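Long-range contacts in beta-glucoside kinase (Listeria monocytogenes, PDB 4HTL), which catalyses the ATP-dependent phosphorylation of cellobiose to cellobiose-6'-phosphate and may also regulate transcription of the cellobiose-PTS operon: residues C109-E114 against F126-I131; L117-D122 against I271-H276; N231-F236 against G265-I270. All coordinates share one frame; numbering follows the deposited sequence.

Overall arrangement
The three contacts involve or adjoin the mixed sheet that contains strands 126-131, 240-244 and 270-273, in one lobe of the actin-like ATPase fold of this ROK kinase. Contacts 1 and 2 adjoin, their centres about 8 Å apart, and are linked through E114 of contact 1: its OE1 probably hydrogen-bonds T275 OG1 and K119 N of contact 2. Contact 3 lies farther off, its centre about 16 Å from that of contact 1 and 17 Å from that of contact 2, joined to them by L127 against L232 and F236 and by L266 against I271. The side chains of L111 and H276 lie about 12 and 10 Å from that of D10, in the ATP site inferred by similarity; contact 3 is remote from it.

Contact 1 of 3, residues C109-E114 against F126-I131; sequences CALLAE and FLCLTI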
# COMPACT_ATOMS: atom_id res chain seq x y z
N CYS A 109 -9.44 -10.71 -9.65
CA CYS A 109 -9.85 -12.09 -9.93
C CYS A 109 -8.63 -13.03 -9.91
O CYS A 109 -8.67 -14.10 -9.32
CB CYS A 109 -10.58 -12.18 -11.26
SG CYS A 109 -12.26 -11.56 -11.20
N ALA A 110 -7.51 -12.62 -10.48
CA ALA A 110 -6.34 -13.47 -10.50
C ALA A 110 -5.84 -13.68 -9.08
O ALA A 110 -5.38 -14.78 -8.75
CB ALA A 110 -5.22 -12.92 -11.39
N LEU A 111 -5.95 -12.66 -8.23
CA LEU A 111 -5.57 -12.86 -6.84
C LEU A 111 -6.52 -13.87 -6.16
O LEU A 111 -6.10 -14.72 -5.42
CB LEU A 111 -5.58 -11.55 -6.08
CG LEU A 111 -5.12 -11.64 -4.62
CD1 LEU A 111 -4.42 -10.35 -4.18
CD2 LEU A 111 -6.32 -11.94 -3.69
N LEU A 112 -7.81 -13.72 -6.43
CA LEU A 112 -8.80 -14.62 -5.85
C LEU A 112 -8.56 -16.07 -6.27
O LEU A 112 -8.78 -16.97 -5.45
CB LEU A 112 -10.21 -14.15 -6.18
CG LEU A 112 -10.70 -12.85 -5.50
CD1 LEU A 112 -12.06 -12.44 -6.07
CD2 LEU A 112 -10.68 -12.86 -3.97
N ALA A 113 -8.09 -16.30 -7.49
CA ALA A 113 -7.71 -17.64 -7.92
C ALA A 113 -6.57 -18.18 -7.03
O ALA A 113 -6.57 -19.36 -6.59
CB ALA A 113 -7.36 -17.70 -9.40
N GLU A 114 -5.60 -17.31 -6.76
CA GLU A 114 -4.49 -17.67 -5.88
C GLU A 114 -4.96 -18.05 -4.45
O GLU A 114 -4.47 -19.04 -3.85
CB GLU A 114 -3.43 -16.53 -5.84
CG GLU A 114 -2.01 -17.03 -5.56
CD GLU A 114 -1.47 -17.92 -6.65
OE1 GLU A 114 -1.22 -19.11 -6.40
OE2 GLU A 114 -1.34 -17.38 -7.75
N PHE A 126 -1.20 -11.05 1.60
CA PHE A 126 -0.32 -11.29 0.46
C PHE A 126 -0.69 -10.37 -0.68
O PHE A 126 -1.78 -9.80 -0.70
CB PHE A 126 -0.33 -12.74 0.01
CG PHE A 126 -1.59 -13.22 -0.68
CD1 PHE A 126 -2.69 -13.70 0.07
CD2 PHE A 126 -1.67 -13.27 -2.04
CE1 PHE A 126 -3.78 -14.20 -0.56
CE2 PHE A 126 -2.77 -13.75 -2.68
CZ PHE A 126 -3.84 -14.25 -1.93
N LEU A 127 0.27 -10.17 -1.57
CA LEU A 127 0.07 -9.39 -2.75
C LEU A 127 0.32 -10.25 -4.00
O LEU A 127 1.09 -11.20 -3.99
CB LEU A 127 1.00 -8.20 -2.80
CG LEU A 127 1.12 -7.32 -1.54
CD1 LEU A 127 2.20 -6.25 -1.70
CD2 LEU A 127 -0.27 -6.67 -1.27
N CYS A 128 -0.32 -9.84 -5.08
CA CYS A 128 -0.01 -10.34 -6.42
C CYS A 128 0.50 -9.18 -7.31
O CYS A 128 -0.15 -8.13 -7.48
CB CYS A 128 -1.20 -10.93 -7.03
SG CYS A 128 -1.77 -12.45 -6.22
N LEU A 129 1.64 -9.42 -7.92
CA LEU A 129 2.29 -8.44 -8.81
C LEU A 129 2.41 -9.13 -10.18
O LEU A 129 2.97 -10.22 -10.29
CB LEU A 129 3.64 -8.08 -8.24
CG LEU A 129 4.59 -7.27 -9.14
CD1 LEU A 129 4.02 -5.89 -9.49
CD2 LEU A 129 5.98 -7.20 -8.52
N THR A 130 1.87 -8.50 -11.21
CA THR A 130 1.87 -9.04 -12.59
C THR A 130 2.70 -8.12 -13.45
O THR A 130 2.41 -6.95 -13.52
CB THR A 130 0.44 -9.17 -13.10
OG1 THR A 130 -0.31 -10.00 -12.15
CG2 THR A 130 0.42 -9.90 -14.45
N ILE A 131 3.72 -8.66 -14.13
CA ILE A 131 4.65 -7.88 -14.95
C ILE A 131 4.67 -8.46 -16.38
O ILE A 131 5.11 -9.57 -16.61
CB ILE A 131 6.06 -7.93 -14.39
CG1 ILE A 131 6.11 -7.51 -12.94
CG2 ILE A 131 7.04 -7.09 -15.23
CD1 ILE A 131 7.44 -7.82 -12.24
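L111, from helix 106-117, packs against F126 and C128, which project from the same face of strand 126-131 two residues apart. Its CG sits 3.7 Å from F126 CE2 and 3.8 Å from C128 SG. Of the two methyls, CD2 leans to the far end of the ring, 3.8 Å from F126 CZ, and CD1 to the sulfur, 3.9 Å from C128 SG, while both stay within reach of F126 CE2. L111 CG is anti to its backbone N (chi1 -177°), which carries the branch away from the helix and into the angle between ring and sulfur. The leucine and phenylalanine side chains cross obliquely. One helical turn after L111, E114 adds looser approaches of its CB to F126 CE2, at 4.3 Å, and to C128 SG; its carboxylate turns off to hydrogen-bond T275 and the backbone N of K119. The interface is apolar and buried, 221 Å² in all, with helix and strand axes 9.0 Å apart at closest approach. F126 also meets the rings of F140 and F242 on the two neighbouring strands, and F140 touches L111 as well. C109, A110, L112 and A113 rest on helix 280-293, whereas L127 and L129 reach helix 212-236, so strand 126-131 lies between helical layers as in other actin-like ATPase domains.

Contact 2 of 3, residues L117-D122 against I271-H276; sequences LGKGQD and IETATH
K119 reaches across to E272, T273 and T275 and supplies most of what the loop after helix 106-117 contributes here. Its CB already points to segment 271-276. CG lies 3.7 Å from T275 CG2, and CE brushes the same methyl. Between them, CD passes 3.4 Å from E272 OE1, the chain being extended all the way beyond CG. NZ then makes three polar contacts. It forms a salt bridge with E272 OE1 at 2.8 Å, meeting the oxygen on its anti side and 34° out of the carboxylate plane. It also donates to T273 O, again at 2.8 Å, in the carbonyl plane on a lone pair with a C=O...N angle of 140°. Water 1 accepts a third bond from NZ at 2.8 Å. The ammonium is thus fixed by one charged and two neutral acceptors. Farther back, G118 has no side chain, and T275 OG1 comes to 3.5 Å from its CA. That hydroxyl has two partners: H276 ND1 donates to it at 2.9 Å, and E114 OE1 of helix 106-117 is hydrogen-bonded to it. The imidazole meanwhile presents an edge to the other segment, CE1 standing 3.3 Å from L117 O. L117 and H276 both lean on L283 of helix 280-293, T273 packs on helix 253-261, and E272 and K119 lie against F242 of strand 240-244, next to the outermost strand 270-273 of the sheet.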
# COMPACT_ATOMS: atom_id res chain seq x y z
N LEU A 117 -7.50 -21.55 -4.98
CA LEU A 117 -6.94 -22.78 -5.51
C LEU A 117 -5.43 -22.82 -5.58
O LEU A 117 -4.84 -23.86 -5.89
CB LEU A 117 -7.49 -23.01 -6.93
CG LEU A 117 -9.01 -23.15 -7.00
CD1 LEU A 117 -9.46 -23.21 -8.49
CD2 LEU A 117 -9.57 -24.35 -6.20
N GLY A 118 -4.78 -21.70 -5.28
CA GLY A 118 -3.38 -21.61 -5.46
C GLY A 118 -2.61 -21.56 -4.15
O GLY A 118 -2.91 -22.28 -3.24
N LYS A 119 -1.60 -20.69 -4.10
CA LYS A 119 -0.59 -20.64 -3.00
C LYS A 119 -1.01 -19.75 -1.86
O LYS A 119 -0.30 -19.66 -0.85
CB LYS A 119 0.76 -20.16 -3.56
CG LYS A 119 1.39 -21.07 -4.58
CD LYS A 119 2.65 -20.45 -5.14
CE LYS A 119 3.48 -21.39 -5.96
NZ LYS A 119 4.72 -20.67 -6.41
N GLY A 120 -2.16 -19.08 -2.00
CA GLY A 120 -2.59 -18.12 -0.93
C GLY A 120 -3.74 -18.65 -0.08
O GLY A 120 -4.40 -17.87 0.63
N GLN A 121 -3.99 -19.95 -0.09
CA GLN A 121 -5.19 -20.46 0.56
C GLN A 121 -5.25 -20.13 2.06
O GLN A 121 -6.35 -19.93 2.64
CB GLN A 121 -5.32 -21.95 0.33
CG GLN A 121 -5.63 -22.29 -1.10
CD GLN A 121 -5.50 -23.78 -1.38
OE1 GLN A 121 -4.49 -24.43 -0.96
NE2 GLN A 121 -6.51 -24.36 -2.08
N ASP A 122 -4.11 -20.20 2.72
CA ASP A 122 -4.06 -20.01 4.15
C ASP A 122 -3.38 -18.72 4.57
O ASP A 122 -2.90 -18.61 5.70
CB ASP A 122 -3.43 -21.25 4.75
CG ASP A 122 -4.27 -22.50 4.45
OD1 ASP A 122 -5.44 -22.54 4.90
OD2 ASP A 122 -3.81 -23.40 3.70
N ILE A 271 8.95 -14.34 -1.98
CA ILE A 271 8.60 -14.09 -3.37
C ILE A 271 8.63 -15.40 -4.15
O ILE A 271 9.58 -16.16 -4.06
CB ILE A 271 9.41 -12.93 -4.07
CG1 ILE A 271 10.88 -13.24 -4.20
CG2 ILE A 271 9.18 -11.60 -3.33
CD1 ILE A 271 11.68 -12.26 -5.09
N GLU A 272 7.59 -15.63 -4.94
CA GLU A 272 7.50 -16.84 -5.76
C GLU A 272 6.49 -16.61 -6.86
O GLU A 272 5.78 -15.61 -6.86
CB GLU A 272 7.15 -18.09 -4.92
CG GLU A 272 5.86 -18.02 -4.19
CD GLU A 272 5.68 -19.26 -3.31
OE1 GLU A 272 5.80 -20.36 -3.85
OE2 GLU A 272 5.44 -19.12 -2.08
N THR A 273 6.46 -17.50 -7.84
CA THR A 273 5.54 -17.33 -8.93
C THR A 273 4.07 -17.56 -8.56
O THR A 273 3.74 -18.37 -7.70
CB THR A 273 5.88 -18.24 -10.12
OG1 THR A 273 5.92 -19.61 -9.67
CG2 THR A 273 7.23 -17.79 -10.77
N ALA A 274 3.20 -16.82 -9.24
CA ALA A 274 1.75 -17.03 -9.17
C ALA A 274 1.44 -18.36 -9.86
O ALA A 274 2.20 -18.80 -10.68
CB ALA A 274 1.04 -15.88 -9.90
N THR A 275 0.29 -18.95 -9.54
CA THR A 275 -0.17 -20.17 -10.18
C THR A 275 -1.35 -19.90 -11.13
O THR A 275 -1.95 -18.82 -11.18
CB THR A 275 -0.58 -21.21 -9.12
OG1 THR A 275 -1.66 -20.71 -8.34
CG2 THR A 275 0.59 -21.63 -8.19
N HIS A 276 -1.74 -20.93 -11.87
CA HIS A 276 -2.93 -20.86 -12.75
C HIS A 276 -2.82 -19.72 -13.73
O HIS A 276 -3.82 -19.01 -13.99
CB HIS A 276 -4.23 -20.76 -11.93
CG HIS A 276 -4.41 -21.89 -10.95
ND1 HIS A 276 -3.92 -21.84 -9.69
CD2 HIS A 276 -5.03 -23.14 -11.09
CE1 HIS A 276 -4.23 -23.01 -9.04
NE2 HIS A 276 -4.88 -23.81 -9.91
O HOH W 1 3.90 -20.93 -9.08

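Contact 3 of 3, residues N231-F236 against G265-I270; sequences NLIYLF and GLRDTI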
# COMPACT_ATOMS: atom_id res chain seq x y z
N ASN A 231 9.04 -1.03 -1.84
CA ASN A 231 7.92 -0.19 -1.44
C ASN A 231 6.76 -1.05 -0.91
O ASN A 231 6.13 -0.72 0.12
CB ASN A 231 7.37 0.62 -2.62
CG ASN A 231 8.24 1.82 -3.02
OD1 ASN A 231 9.08 2.28 -2.26
ND2 ASN A 231 7.93 2.38 -4.22
N LEU A 232 6.38 -2.07 -1.67
CA LEU A 232 5.26 -2.92 -1.28
C LEU A 232 5.46 -3.63 0.06
O LEU A 232 4.52 -3.79 0.85
CB LEU A 232 4.96 -3.95 -2.38
CG LEU A 232 4.40 -3.45 -3.70
CD1 LEU A 232 4.40 -4.54 -4.76
CD2 LEU A 232 3.08 -2.70 -3.61
N ILE A 233 6.66 -4.13 0.26
CA ILE A 233 7.03 -4.86 1.47
C ILE A 233 6.85 -3.96 2.70
O ILE A 233 6.15 -4.33 3.63
CB ILE A 233 8.47 -5.40 1.38
CG1 ILE A 233 8.48 -6.59 0.40
CG2 ILE A 233 9.05 -5.79 2.75
CD1 ILE A 233 9.86 -6.96 -0.07
N TYR A 234 7.36 -2.74 2.61
CA TYR A 234 7.29 -1.81 3.76
C TYR A 234 5.87 -1.27 3.98
O TYR A 234 5.44 -1.06 5.10
CB TYR A 234 8.37 -0.71 3.62
CG TYR A 234 9.72 -1.28 4.02
CD1 TYR A 234 10.60 -1.79 3.10
CD2 TYR A 234 10.12 -1.27 5.33
CE1 TYR A 234 11.80 -2.33 3.49
CE2 TYR A 234 11.30 -1.83 5.74
CZ TYR A 234 12.17 -2.33 4.80
OH TYR A 234 13.34 -2.94 5.18
N LEU A 235 5.12 -1.06 2.90
CA LEU A 235 3.81 -0.54 3.03
C LEU A 235 2.82 -1.57 3.59
O LEU A 235 2.09 -1.28 4.54
CB LEU A 235 3.30 0.05 1.71
CG LEU A 235 4.02 1.31 1.15
CD1 LEU A 235 3.44 1.74 -0.20
CD2 LEU A 235 3.96 2.37 2.16
N PHE A 236 2.75 -2.75 2.96
CA PHE A 236 1.72 -3.70 3.26
C PHE A 236 2.14 -4.78 4.26
O PHE A 236 1.28 -5.45 4.86
CB PHE A 236 1.30 -4.44 1.95
CG PHE A 236 0.53 -3.57 0.98
CD1 PHE A 236 -0.83 -3.33 1.19
CD2 PHE A 236 1.17 -2.90 -0.03
CE1 PHE A 236 -1.55 -2.49 0.33
CE2 PHE A 236 0.45 -2.08 -0.91
CZ PHE A 236 -0.90 -1.84 -0.70
N GLY A 265 16.81 -6.06 0.49
CA GLY A 265 16.39 -6.83 1.63
C GLY A 265 14.93 -7.25 1.55
O GLY A 265 14.03 -6.43 1.68
N LEU A 266 14.70 -8.53 1.33
CA LEU A 266 13.34 -9.05 1.35
C LEU A 266 12.63 -8.93 2.69
O LEU A 266 11.40 -8.98 2.73
CB LEU A 266 13.29 -10.51 0.86
CG LEU A 266 13.40 -10.68 -0.67
CD1 LEU A 266 13.79 -12.10 -1.02
CD2 LEU A 266 12.09 -10.24 -1.36
N ARG A 267 13.37 -8.85 3.80
CA ARG A 267 12.80 -8.58 5.11
C ARG A 267 11.69 -9.54 5.45
O ARG A 267 10.56 -9.14 5.77
CB ARG A 267 12.38 -7.13 5.23
CG ARG A 267 12.25 -6.74 6.69
CD ARG A 267 11.22 -5.68 6.97
NE ARG A 267 9.91 -6.00 6.46
CZ ARG A 267 8.87 -5.18 6.55
NH1 ARG A 267 8.99 -4.03 7.22
NH2 ARG A 267 7.71 -5.52 5.99
N ASP A 268 12.04 -10.82 5.31
CA ASP A 268 11.17 -11.97 5.60
C ASP A 268 10.09 -12.32 4.53
O ASP A 268 9.36 -13.32 4.67
CB ASP A 268 10.56 -11.87 6.98
CG ASP A 268 11.60 -11.58 8.06
OD1 ASP A 268 12.50 -12.43 8.26
OD2 ASP A 268 11.52 -10.47 8.66
N THR A 269 9.92 -11.46 3.54
CA THR A 269 8.90 -11.66 2.54
C THR A 269 9.30 -12.77 1.62
O THR A 269 10.45 -12.81 1.16
CB THR A 269 8.71 -10.38 1.72
OG1 THR A 269 8.63 -9.25 2.59
CG2 THR A 269 7.45 -10.44 0.84
N ILE A 270 8.35 -13.66 1.35
CA ILE A 270 8.55 -14.73 0.38
C ILE A 270 8.06 -14.26 -0.99
O ILE A 270 6.98 -13.74 -1.10
CB ILE A 270 7.80 -15.99 0.80
CG1 ILE A 270 8.46 -16.59 2.06
CG2 ILE A 270 7.76 -17.06 -0.32
CD1 ILE A 270 7.58 -17.59 2.77
O HOH W 2 6.41 -2.88 6.88
O HOH W 3 14.72 -4.41 3.42
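R267 holds its guanidinium, tilted, over one face of the Y234 ring, a cation-pi contact with CZ 4.5 Å from the ring centroid and 23° off the normal. The two planes are 52° apart, and NH1 comes closest, 3.5 Å from Y234 CE2, with CZ displaced toward the rim. I233 packs beside it: its CG1 is 3.4 Å from T269 OG1, its CG2 is 3.5 Å from R267 NH2, and its CD1 reaches toward L266 O. I233 and R267 run alongside each other with their tips pointing opposite ways, the arginine being bent at chi3 (55°), which turns NE off the line of CB, CG and CD. Two waters fasten the edges. Water 2, in the guanidinium plane, accepts from R267 NH1 at 2.8 Å and donates to Y234 O; water 3, in the tyrosine plane, accepts from Y234 OH at 2.7 Å and donates to G265 O. The loop carrying the arginine is a type I' beta turn from L266 to T269, closing the beta-alpha-beta crossover that runs from strand 240-244 through helix 253-261 to strand 270-273. L266 O takes two donors there, T269 N at 3.0 Å and T269 OG1 at 2.8 Å, the latter nearly along the C=O axis. I233 and T269 both rest on I241 of strand 240-244. Farther out lies the second subunit: its Y158 stacks on Y234, and its R152 forms a salt bridge with D268 and a hydrogen bond with R267 O.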